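Local coordinates for variant surface glycoprotein MITat 1.13 (Trypanosoma brucei, PDB 6Z8H) that probably forms, with many copies of itself, the dense surface coat by which the parasite evades the immune response of its host, at residues C98-V109 against A270-S281; R82-D93 against N293-L304. One frame throughout, in Å; residues are numbered along the deposited sequence.

Contact 1: residues C98-V109 against A270-S281. With SO4 (sulfate ion), chain G.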
# COMPACT_ATOMS: atom_id res chain seq x y z
N CYS A 98 5.13 -19.55 6.49
CA CYS A 98 4.80 -18.18 6.86
C CYS A 98 5.24 -17.21 5.77
O CYS A 98 4.46 -16.36 5.31
CB CYS A 98 5.51 -17.89 8.19
SG CYS A 98 5.74 -16.14 8.53
N ARG A 99 6.48 -17.34 5.31
CA ARG A 99 6.99 -16.44 4.30
C ARG A 99 6.29 -16.64 2.97
O ARG A 99 5.98 -15.65 2.28
CB ARG A 99 8.49 -16.68 4.14
CG ARG A 99 9.29 -16.17 5.27
CD ARG A 99 10.72 -16.65 5.15
NE ARG A 99 11.53 -16.00 6.15
CZ ARG A 99 12.79 -16.33 6.42
NH1 ARG A 99 13.37 -17.36 5.79
NH2 ARG A 99 13.47 -15.68 7.36
N ARG A 100 5.96 -17.87 2.60
CA ARG A 100 5.30 -18.11 1.32
C ARG A 100 3.88 -17.57 1.33
O ARG A 100 3.41 -17.02 0.33
CB ARG A 100 5.30 -19.59 0.99
CG ARG A 100 6.68 -20.05 0.65
CD ARG A 100 6.78 -21.52 0.20
NE ARG A 100 8.14 -21.87 -0.19
CZ ARG A 100 8.62 -21.82 -1.43
NH1 ARG A 100 7.84 -21.43 -2.42
NH2 ARG A 100 9.89 -22.16 -1.66
N GLU A 101 3.20 -17.71 2.47
CA GLU A 101 1.86 -17.15 2.59
C GLU A 101 1.89 -15.64 2.43
O GLU A 101 0.99 -15.05 1.81
CB GLU A 101 1.28 -17.55 3.95
CG GLU A 101 0.78 -19.00 3.98
CD GLU A 101 0.22 -19.45 5.33
OE1 GLU A 101 0.36 -18.71 6.34
OE2 GLU A 101 -0.35 -20.55 5.37
N LEU A 102 2.87 -14.98 3.05
CA LEU A 102 3.00 -13.54 2.89
C LEU A 102 3.29 -13.16 1.45
O LEU A 102 2.71 -12.21 0.94
CB LEU A 102 4.04 -12.98 3.86
CG LEU A 102 3.63 -12.89 5.32
CD1 LEU A 102 4.76 -12.67 6.25
CD2 LEU A 102 2.59 -11.74 5.45
N ALA A 103 4.18 -13.88 0.77
CA ALA A 103 4.51 -13.53 -0.61
C ALA A 103 3.30 -13.70 -1.53
O ALA A 103 3.11 -12.90 -2.46
CB ALA A 103 5.68 -14.38 -1.09
N THR A 104 2.46 -14.70 -1.27
CA THR A 104 1.24 -14.87 -2.07
C THR A 104 0.24 -13.74 -1.79
O THR A 104 -0.41 -13.19 -2.71
CB THR A 104 0.62 -16.24 -1.78
OG1 THR A 104 1.55 -17.26 -2.18
CG2 THR A 104 -0.71 -16.46 -2.52
N ALA A 105 0.11 -13.36 -0.52
CA ALA A 105 -0.85 -12.33 -0.15
C ALA A 105 -0.42 -10.95 -0.61
O ALA A 105 -1.27 -10.10 -0.92
CB ALA A 105 -1.01 -12.29 1.37
N ARG A 106 0.89 -10.67 -0.65
CA ARG A 106 1.43 -9.33 -0.84
C ARG A 106 0.80 -8.66 -2.06
O ARG A 106 0.23 -7.56 -1.91
CB ARG A 106 2.96 -9.36 -0.89
CG ARG A 106 3.59 -8.00 -1.20
CD ARG A 106 5.12 -8.05 -1.09
NE ARG A 106 5.56 -8.21 0.31
CZ ARG A 106 6.24 -9.25 0.79
NH1 ARG A 106 6.63 -10.25 -0.00
NH2 ARG A 106 6.57 -9.27 2.09
N PRO A 107 0.86 -9.24 -3.27
CA PRO A 107 0.32 -8.50 -4.43
C PRO A 107 -1.20 -8.33 -4.40
O PRO A 107 -1.73 -7.38 -4.98
CB PRO A 107 0.77 -9.33 -5.64
CG PRO A 107 1.02 -10.72 -5.06
CD PRO A 107 1.54 -10.49 -3.67
N LEU A 108 -1.92 -9.26 -3.76
CA LEU A 108 -3.37 -9.12 -3.64
C LEU A 108 -3.72 -7.99 -2.69
O LEU A 108 -4.63 -7.19 -2.97
CB LEU A 108 -3.94 -10.45 -3.15
CG LEU A 108 -3.67 -11.64 -4.08
CD1 LEU A 108 -4.05 -12.95 -3.39
CD2 LEU A 108 -4.41 -11.50 -5.39
N VAL A 109 -3.01 -7.86 -1.57
CA VAL A 109 -3.25 -6.78 -0.63
C VAL A 109 -2.88 -5.45 -1.26
O VAL A 109 -3.63 -4.47 -1.16
CB VAL A 109 -2.50 -7.03 0.68
CG1 VAL A 109 -2.55 -5.82 1.60
CG2 VAL A 109 -3.04 -8.26 1.37
N ALA A 270 -10.76 -11.01 -4.20
CA ALA A 270 -9.59 -11.73 -4.69
C ALA A 270 -8.70 -12.23 -3.56
O ALA A 270 -8.09 -13.30 -3.67
CB ALA A 270 -8.77 -10.85 -5.63
N ILE A 271 -8.62 -11.47 -2.47
CA ILE A 271 -7.83 -11.90 -1.34
C ILE A 271 -8.47 -13.13 -0.72
O ILE A 271 -7.80 -14.13 -0.44
CB ILE A 271 -7.67 -10.78 -0.30
CG1 ILE A 271 -6.95 -9.57 -0.89
CG2 ILE A 271 -6.90 -11.30 0.93
CD1 ILE A 271 -6.95 -8.37 0.04
N ARG A 272 -9.78 -13.09 -0.52
CA ARG A 272 -10.49 -14.21 0.09
C ARG A 272 -10.44 -15.45 -0.81
O ARG A 272 -10.22 -16.57 -0.33
CB ARG A 272 -11.94 -13.81 0.37
CG ARG A 272 -12.07 -12.55 1.21
CD ARG A 272 -13.46 -12.42 1.81
NE ARG A 272 -14.47 -12.42 0.77
CZ ARG A 272 -14.90 -11.33 0.14
NH1 ARG A 272 -14.41 -10.13 0.43
NH2 ARG A 272 -15.81 -11.45 -0.81
N SER A 273 -10.57 -15.26 -2.12
CA SER A 273 -10.58 -16.41 -3.03
C SER A 273 -9.24 -17.13 -3.03
O SER A 273 -9.19 -18.35 -3.21
CB SER A 273 -10.92 -15.95 -4.45
OG SER A 273 -12.26 -15.52 -4.52
N ALA A 274 -8.16 -16.39 -2.80
CA ALA A 274 -6.83 -16.99 -2.73
C ALA A 274 -6.53 -17.59 -1.36
O ALA A 274 -5.47 -18.20 -1.17
CB ALA A 274 -5.78 -15.93 -3.08
N GLY A 275 -7.44 -17.45 -0.41
CA GLY A 275 -7.17 -17.86 0.96
C GLY A 275 -6.06 -17.09 1.62
O GLY A 275 -5.33 -17.66 2.46
N ALA A 276 -5.90 -15.82 1.27
CA ALA A 276 -4.76 -15.01 1.68
C ALA A 276 -5.10 -13.95 2.72
O ALA A 276 -4.31 -13.02 2.93
CB ALA A 276 -4.13 -14.35 0.46
N SER A 277 -6.25 -14.08 3.39
CA SER A 277 -6.68 -13.05 4.32
C SER A 277 -5.87 -13.03 5.61
O SER A 277 -5.79 -11.99 6.25
CB SER A 277 -8.16 -13.23 4.67
OG SER A 277 -9.00 -13.13 3.53
N THR A 278 -5.28 -14.15 6.02
CA THR A 278 -4.61 -14.23 7.32
C THR A 278 -3.28 -14.95 7.15
O THR A 278 -3.08 -16.05 7.70
CB THR A 278 -5.47 -14.95 8.36
OG1 THR A 278 -5.87 -16.26 7.90
CG2 THR A 278 -6.74 -14.16 8.73
N PRO A 279 -2.36 -14.37 6.41
CA PRO A 279 -1.06 -15.03 6.17
C PRO A 279 -0.19 -15.04 7.41
O PRO A 279 -0.23 -14.16 8.26
CB PRO A 279 -0.42 -14.16 5.09
CG PRO A 279 -1.01 -12.78 5.34
CD PRO A 279 -2.45 -13.04 5.77
N CYS A 280 0.65 -16.08 7.50
CA CYS A 280 1.66 -16.19 8.55
C CYS A 280 1.03 -16.07 9.94
O CYS A 280 1.48 -15.29 10.79
CB CYS A 280 2.79 -15.18 8.40
SG CYS A 280 4.12 -15.61 9.62
N SER A 281 -0.03 -16.85 10.19
CA SER A 281 -0.66 -16.80 11.50
C SER A 281 0.00 -17.72 12.52
O SER A 281 -0.30 -17.59 13.71
CB SER A 281 -2.15 -17.16 11.41
OG SER A 281 -2.37 -18.49 11.00
S SO4 G . 4.84 -5.22 2.53
O1 SO4 G . 5.41 -5.55 1.26
O2 SO4 G . 4.94 -6.35 3.41
O3 SO4 G . 3.45 -4.87 2.36
O4 SO4 G . 5.54 -4.10 3.10
O HOH W 1 -1.78 -18.39 8.18
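Cys98 and Cys280 are joined by a disulfide whose dihedral of -86° lies close to the relaxed right angle, tying helix 78-129, one arm of the long helical hairpin of the A-type VSG N-terminal domain, to the loop after helix 260-273. In both cysteines SG is anti to the backbone N (chi1 160° and -171°), which turns the two sulfurs toward each other. One turn further along the helix the packing is close. The two methyls of Leu102 touch neighbouring residues of the loop: CD1 rests on Cys280 CB at 3.8 Å, while CD2 reaches Pro279 CG at 3.7 Å, the leucine crossing the proline at about a right angle. Ala105 and Ala276 meet CB to CB at 3.8 Å. Further along, Leu108 CD1 presses on Ala274 CB at a tight 3.5 Å, where a Schellman motif with Gly275 at positive phi ends helix 260-273; Ile271 CG1 lies against Leu108 CB.

At the partly exposed Glu101 this tight apolar face gives way to a water-bearing side. OE1, met nearly along its C-O axis, accepts from Cys280 N at 2.9 Å and from a water that also donates to Thr278 O and accepts from Ser281 N. Elsewhere on the helix, Arg106 NE donates to a sulfate, probably from the crystallisation liquor, that also meets Arg106 of the second subunit. The disulfide and the carboxylate hold Cys280 itself and the water ties in Thr278 and Ser281, so the loop's attachment need not rest on apolar packing alone.

Contact 2: residues R82-D93 against N293-L304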
# COMPACT_ATOMS: atom_id res chain seq x y z
N ARG A 82 19.57 -31.70 23.00
CA ARG A 82 18.59 -32.71 22.65
C ARG A 82 17.17 -32.16 22.76
O ARG A 82 16.29 -32.66 22.06
CB ARG A 82 18.78 -33.93 23.55
CG ARG A 82 20.05 -34.71 23.24
CD ARG A 82 20.21 -35.83 24.23
NE ARG A 82 21.45 -36.56 24.07
CZ ARG A 82 21.64 -37.53 23.17
NH1 ARG A 82 20.68 -37.85 22.32
NH2 ARG A 82 22.80 -38.16 23.12
N LYS A 83 16.92 -31.20 23.66
CA LYS A 83 15.61 -30.53 23.75
C LYS A 83 15.38 -29.56 22.59
O LYS A 83 14.24 -29.29 22.24
CB LYS A 83 15.51 -29.79 25.09
CG LYS A 83 15.64 -30.73 26.33
CD LYS A 83 15.71 -29.97 27.65
CE LYS A 83 15.57 -30.90 28.84
NZ LYS A 83 15.54 -30.14 30.13
N ILE A 84 16.43 -29.07 21.95
CA ILE A 84 16.29 -28.10 20.86
C ILE A 84 16.17 -28.77 19.50
O ILE A 84 15.43 -28.29 18.63
CB ILE A 84 17.49 -27.13 20.90
CG1 ILE A 84 17.57 -26.43 22.25
CG2 ILE A 84 17.43 -26.17 19.74
CD1 ILE A 84 18.79 -25.61 22.42
N LEU A 85 16.89 -29.88 19.28
CA LEU A 85 16.86 -30.51 17.97
C LEU A 85 15.46 -30.80 17.43
O LEU A 85 15.24 -30.58 16.23
CB LEU A 85 17.75 -31.76 17.95
CG LEU A 85 19.22 -31.52 18.23
CD1 LEU A 85 20.01 -32.83 18.00
CD2 LEU A 85 19.82 -30.42 17.41
N PRO A 86 14.49 -31.29 18.22
CA PRO A 86 13.16 -31.56 17.65
C PRO A 86 12.41 -30.31 17.21
O PRO A 86 11.39 -30.45 16.53
CB PRO A 86 12.41 -32.26 18.80
CG PRO A 86 13.53 -32.87 19.63
CD PRO A 86 14.64 -31.86 19.57
N LEU A 87 12.88 -29.14 17.60
CA LEU A 87 12.25 -27.90 17.19
C LEU A 87 12.74 -27.40 15.85
O LEU A 87 12.06 -26.58 15.22
CB LEU A 87 12.50 -26.86 18.27
CG LEU A 87 12.12 -27.25 19.71
CD1 LEU A 87 12.57 -26.15 20.71
CD2 LEU A 87 10.64 -27.59 19.88
N LEU A 88 13.90 -27.85 15.38
CA LEU A 88 14.53 -27.15 14.27
C LEU A 88 13.82 -27.37 12.94
O LEU A 88 13.54 -26.42 12.22
CB LEU A 88 15.99 -27.58 14.14
CG LEU A 88 16.95 -26.94 15.13
CD1 LEU A 88 18.30 -27.68 15.16
CD2 LEU A 88 17.25 -25.53 14.79
N GLY A 89 13.54 -28.61 12.57
CA GLY A 89 12.90 -28.89 11.30
C GLY A 89 11.48 -28.33 11.27
O GLY A 89 11.06 -27.71 10.29
N ALA A 90 10.77 -28.50 12.38
CA ALA A 90 9.41 -27.99 12.49
C ALA A 90 9.41 -26.46 12.39
O ALA A 90 8.51 -25.86 11.78
CB ALA A 90 8.79 -28.49 13.80
N ALA A 91 10.36 -25.82 13.06
CA ALA A 91 10.47 -24.36 12.97
C ALA A 91 10.79 -23.90 11.55
O ALA A 91 10.26 -22.88 11.08
CB ALA A 91 11.47 -23.84 14.00
N ALA A 92 11.67 -24.59 10.85
CA ALA A 92 11.94 -24.24 9.45
C ALA A 92 10.67 -24.37 8.59
O ALA A 92 10.45 -23.57 7.68
CB ALA A 92 13.08 -25.11 8.92
N ASP A 93 9.87 -25.40 8.85
CA ASP A 93 8.60 -25.57 8.16
C ASP A 93 7.69 -24.38 8.43
O ASP A 93 7.11 -23.80 7.50
CB ASP A 93 7.94 -26.86 8.62
CG ASP A 93 8.47 -28.07 7.93
OD1 ASP A 93 9.09 -27.92 6.87
OD2 ASP A 93 8.24 -29.18 8.47
N ASN A 293 3.99 -31.45 14.08
CA ASN A 293 4.85 -31.72 12.95
C ASN A 293 5.48 -33.10 13.07
O ASN A 293 6.10 -33.42 14.10
CB ASN A 293 5.93 -30.65 12.83
CG ASN A 293 6.57 -30.66 11.47
OD1 ASN A 293 7.02 -31.70 10.98
ND2 ASN A 293 6.65 -29.51 10.87
N PRO A 294 5.31 -33.97 12.07
CA PRO A 294 5.97 -35.28 12.11
C PRO A 294 7.47 -35.20 12.38
O PRO A 294 8.01 -36.07 13.06
CB PRO A 294 5.67 -35.87 10.72
CG PRO A 294 4.45 -35.17 10.27
CD PRO A 294 4.55 -33.77 10.82
N LYS A 295 8.15 -34.18 11.85
CA LYS A 295 9.58 -34.04 12.07
C LYS A 295 9.89 -33.82 13.54
O LYS A 295 10.92 -34.29 14.03
CB LYS A 295 10.13 -32.89 11.21
CG LYS A 295 9.99 -33.13 9.73
CD LYS A 295 10.31 -31.87 8.93
CE LYS A 295 10.11 -32.08 7.42
NZ LYS A 295 10.05 -30.77 6.66
N PHE A 296 8.98 -33.17 14.27
CA PHE A 296 9.18 -32.98 15.71
C PHE A 296 9.06 -34.32 16.43
O PHE A 296 9.93 -34.70 17.23
CB PHE A 296 8.13 -31.99 16.23
CG PHE A 296 8.00 -31.97 17.72
CD1 PHE A 296 8.91 -31.28 18.49
CD2 PHE A 296 6.94 -32.62 18.35
CE1 PHE A 296 8.80 -31.25 19.87
CE2 PHE A 296 6.82 -32.61 19.72
CZ PHE A 296 7.73 -31.93 20.49
N LYS A 297 7.99 -35.05 16.16
CA LYS A 297 7.83 -36.34 16.83
C LYS A 297 8.99 -37.27 16.49
O LYS A 297 9.48 -38.00 17.36
CB LYS A 297 6.51 -36.97 16.43
CG LYS A 297 5.30 -36.09 16.73
CD LYS A 297 4.04 -36.71 16.18
CE LYS A 297 2.98 -35.68 15.86
NZ LYS A 297 1.94 -36.25 14.96
N LEU A 298 9.42 -37.28 15.23
CA LEU A 298 10.54 -38.14 14.86
C LEU A 298 11.84 -37.74 15.56
O LEU A 298 12.60 -38.61 16.00
CB LEU A 298 10.73 -38.16 13.35
CG LEU A 298 11.93 -38.93 12.81
CD1 LEU A 298 11.80 -40.39 13.23
CD2 LEU A 298 11.98 -38.78 11.30
N MET A 299 12.19 -36.46 15.58
CA MET A 299 13.39 -36.02 16.28
C MET A 299 13.30 -36.19 17.79
O MET A 299 14.34 -36.35 18.44
CB MET A 299 13.79 -34.62 15.81
CG MET A 299 15.14 -34.13 16.29
SD MET A 299 16.52 -35.22 15.93
CE MET A 299 16.69 -35.09 14.16
N VAL A 300 12.10 -36.19 18.38
CA VAL A 300 12.00 -36.63 19.77
C VAL A 300 12.53 -38.05 19.93
O VAL A 300 13.29 -38.34 20.86
CB VAL A 300 10.55 -36.51 20.28
CG1 VAL A 300 10.43 -37.22 21.60
CG2 VAL A 300 10.16 -35.04 20.42
N ILE A 301 12.16 -38.94 19.02
CA ILE A 301 12.65 -40.32 19.07
C ILE A 301 14.16 -40.37 18.87
O ILE A 301 14.88 -41.05 19.59
CB ILE A 301 11.93 -41.16 18.01
CG1 ILE A 301 10.42 -41.18 18.27
CG2 ILE A 301 12.49 -42.60 18.00
CD1 ILE A 301 9.61 -41.87 17.19
N LYS A 302 14.65 -39.64 17.87
CA LYS A 302 16.06 -39.72 17.53
C LYS A 302 16.93 -39.15 18.64
O LYS A 302 17.98 -39.71 18.98
CB LYS A 302 16.32 -38.97 16.22
CG LYS A 302 15.71 -39.64 14.97
CD LYS A 302 15.51 -38.72 13.80
CE LYS A 302 16.65 -38.60 12.93
NZ LYS A 302 17.17 -39.90 12.40
N ALA A 303 16.53 -38.00 19.19
CA ALA A 303 17.38 -37.21 20.08
C ALA A 303 17.08 -37.43 21.55
O ALA A 303 17.99 -37.28 22.37
CB ALA A 303 17.24 -35.72 19.76
N LEU A 304 15.83 -37.75 21.91
CA LEU A 304 15.45 -37.88 23.31
C LEU A 304 15.17 -39.31 23.74
O LEU A 304 15.09 -39.55 24.95
CB LEU A 304 14.24 -36.99 23.62
CG LEU A 304 14.52 -35.49 23.57
CD1 LEU A 304 13.22 -34.67 23.64
CD2 LEU A 304 15.46 -35.07 24.69
O HOH W 2 19.84 -40.03 20.80
O HOH W 3 5.50 -27.25 12.02
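Pro86 lies in a groove of helix 294-304 lined by Phe296, Met299 and Val300. Its ring stands at about a right angle to the Met299 side chain, which bends at chi2 and chi3 and lays CG against Pro86 N at 3.5 Å. Phe296 turns its edge to this turn: CD1 is 3.6 Å from Pro86 CB, and Pro86 O sits in the ring plane at that edge. With CG anti to the backbone N (chi1 166°), the Phe296 side chain runs alongside Leu87, both pointing the same way, while Val300 CG2 covers one face of the ring near the rim.

Helix 78-129 is one arm of the long helical hairpin of the A-type VSG N-terminal domain, and helix 294-304 packs on it antiparallel near one end of the molecule; the axes of the two segments approach to 7.6 Å at 160°, with Ala90 CB against Asn293 CB. Helix 318-329 adds Ile325 against Phe296, and Leu379 of the second subunit packs on Leu85.

Polar groups hold both ends. Asn293, the N-cap, accepts from Lys295 N through OD1 and gives ND2 to Asp93 OD2 at 2.9 Å, nearly straight at 168°. Amide and carboxylate are almost coplanar, and the bond uses the anti lone pair of OD2. The Lys295 and Asp93 side chains run toward each other and form a salt bridge, NZ 3.0 Å from both OD1 and OD2 on their syn sides, which gives OD2 two donors. At the far end Arg82 NH1 reaches Ala303 O at 2.8 Å, close to the guanidinium plane, and a water links the same nitrogen to Lys302 O. Leu304 CD2 lies against Arg82 CB, and Arg82 O, covered by Leu304 and Ala303, finds no partner.

Helix 78-129 serves both contacts, and their centres are about 27 Å apart. Each is largely buried, but contact 1 lies nearer the middle of the elongated chain, about 12 Å from its centre, and contact 2 towards one end, at about 36 Å. Contact 1 sets the long helix against a helix end and an irregular loop, and combines a covalent cross-link with leucine, alanine and proline packing. Contact 2 pairs two helices over a somewhat larger interface, with a salt bridge and hydrogen bonds at its ends and no disulfide. Both also meet the second subunit, contact 1 through arginines lying near their counterparts or apolar residues, contact 2 against apolar residues of the partner chain.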